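Local coordinates for ribosomal RNA small subunit methyltransferase E (Legionella pneumophila, PDB 5O95), which probably methylates the N3 position of a single uridine in 16S ribosomal RNA, using S-adenosyl-L-methionine as methyl donor, at residues G197-F202 and L225-A230. Residues are numbered along the deposited sequence; the frame is centred on the assembly and turned at random. Where two conformers were deposited one is given.
Sequences GPEGGF and LRTETA
E199 reaches from the GPEGG loop to the first turn of helix 227-242, where its carboxylate accepts the backbone N-H of T227. Both segments belong to the SPOUT methyltransferase domain of this RsmE-family enzyme: the loop follows strand 191-196 of the parallel sheet, and the helix begins just after R226, its N-cap residue. From E199 CB the chain sets off with CG anti to the carbonyl carbon (chi1 -53°), which brings CG to 3.4 Å from T227 CG2, the two side chains crossing at about a right angle. After a bend at chi2, CD passes more loosely by T227, 4.1 Å from its N. At the tip, OE2 takes the T227 N-H at 3.1 Å through its anti side, 18° out of the carboxylate plane, and lies 3.5 Å from R226 CA. With OE2 at the N-terminal end of the helix, the helix dipole would be expected to favour its negative charge. The T227 methyl also faces the backbone of the loop, with CG2 3.4 Å from G197 O; because T227 has a second conformer, these side-chain contacts describe one state. G197, L225 and T227 all bind S-adenosyl-L-methionine in a structure of this protein, consistent with the contact lying at the cofactor pocket, which holds no ligand in this chain. The helix start also meets the second subunit, where R226 N is hydrogen-bonded to E104 of that chain. A single water ties the charged tips together: it donates to E199 OE2 and to E228 OE1, and accepts from R226 NH1 at 2.9 Å, in the plane of the guanidinium.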
# COMPACT_ATOMS: atom_id res chain seq x y z
N GLY B 197 5.41 -6.04 -13.59
CA GLY B 197 6.66 -6.75 -13.72
C GLY B 197 7.57 -6.56 -12.52
O GLY B 197 7.23 -5.91 -11.53
N PRO B 198 8.76 -7.15 -12.61
CA PRO B 198 9.74 -7.00 -11.54
C PRO B 198 10.37 -5.62 -11.60
O PRO B 198 10.20 -4.86 -12.56
CB PRO B 198 10.78 -8.07 -11.86
CG PRO B 198 10.74 -8.15 -13.39
CD PRO B 198 9.28 -7.91 -13.75
N GLU B 199 11.13 -5.30 -10.56
CA GLU B 199 11.76 -3.99 -10.48
C GLU B 199 12.67 -3.72 -11.66
O GLU B 199 12.77 -2.58 -12.11
CB GLU B 199 12.48 -3.82 -9.14
CG GLU B 199 11.54 -4.12 -7.97
CD GLU B 199 11.76 -3.27 -6.73
OE1 GLU B 199 12.92 -2.89 -6.47
OE2 GLU B 199 10.76 -3.00 -6.02
N GLY B 200 13.31 -4.76 -12.22
CA GLY B 200 14.16 -4.56 -13.38
C GLY B 200 13.46 -4.41 -14.71
O GLY B 200 14.12 -4.23 -15.73
N GLY B 201 12.13 -4.52 -14.75
CA GLY B 201 11.39 -4.25 -15.97
C GLY B 201 11.23 -5.47 -16.86
O GLY B 201 11.26 -6.62 -16.41
N PHE B 202 11.04 -5.20 -18.15
CA PHE B 202 10.80 -6.22 -19.16
C PHE B 202 11.82 -6.10 -20.29
O PHE B 202 12.22 -4.99 -20.66
CB PHE B 202 9.41 -6.07 -19.78
CG PHE B 202 8.28 -6.18 -18.78
CD1 PHE B 202 7.78 -7.43 -18.43
CD2 PHE B 202 7.72 -5.06 -18.22
CE1 PHE B 202 6.73 -7.53 -17.52
CE2 PHE B 202 6.68 -5.15 -17.32
CZ PHE B 202 6.19 -6.40 -16.98
N LEU B 225 8.01 3.35 -8.26
CA LEU B 225 7.37 2.68 -7.15
C LEU B 225 7.99 1.31 -6.95
O LEU B 225 8.33 0.62 -7.90
CB LEU B 225 5.88 2.51 -7.47
CG LEU B 225 5.10 3.80 -7.74
CD1 LEU B 225 3.66 3.45 -8.04
CD2 LEU B 225 5.17 4.75 -6.56
N ARG B 226 8.17 0.94 -5.69
CA ARG B 226 8.43 -0.47 -5.39
C ARG B 226 7.34 -1.36 -5.98
O ARG B 226 6.19 -0.93 -6.15
CB ARG B 226 8.54 -0.66 -3.88
CG ARG B 226 9.79 -0.07 -3.30
CD ARG B 226 9.81 -0.22 -1.78
NE ARG B 226 11.08 0.24 -1.24
CZ ARG B 226 12.20 -0.48 -1.24
NH1 ARG B 226 12.20 -1.70 -1.77
NH2 ARG B 226 13.32 0.02 -0.73
N THR B 227 7.69 -2.60 -6.32
CA THR B 227 6.73 -3.47 -6.99
C THR B 227 5.47 -3.68 -6.16
O THR B 227 4.36 -3.67 -6.70
CB THR B 227 7.36 -4.81 -7.37
OG1 THR B 227 8.13 -5.32 -6.27
CG2 THR B 227 8.25 -4.63 -8.59
N GLU B 228 5.62 -3.84 -4.84
CA GLU B 228 4.43 -4.04 -4.01
C GLU B 228 3.63 -2.76 -3.90
O GLU B 228 2.39 -2.82 -3.88
CB GLU B 228 4.80 -4.61 -2.63
CG GLU B 228 5.44 -3.65 -1.65
CD GLU B 228 6.95 -3.50 -1.82
OE1 GLU B 228 7.50 -4.00 -2.82
OE2 GLU B 228 7.58 -2.88 -0.94
N THR B 229 4.29 -1.60 -3.89
CA THR B 229 3.53 -0.36 -3.90
C THR B 229 2.78 -0.22 -5.21
O THR B 229 1.62 0.20 -5.22
CB THR B 229 4.50 0.81 -3.76
OG1 THR B 229 5.32 0.62 -2.61
CG2 THR B 229 3.70 2.12 -3.58
N ALA B 230 3.43 -0.55 -6.31
CA ALA B 230 2.84 -0.42 -7.63
C ALA B 230 1.56 -1.24 -7.75
O ALA B 230 0.58 -0.77 -8.32
CB ALA B 230 3.83 -0.85 -8.71
O HOH W 1 10.38 -3.54 -3.03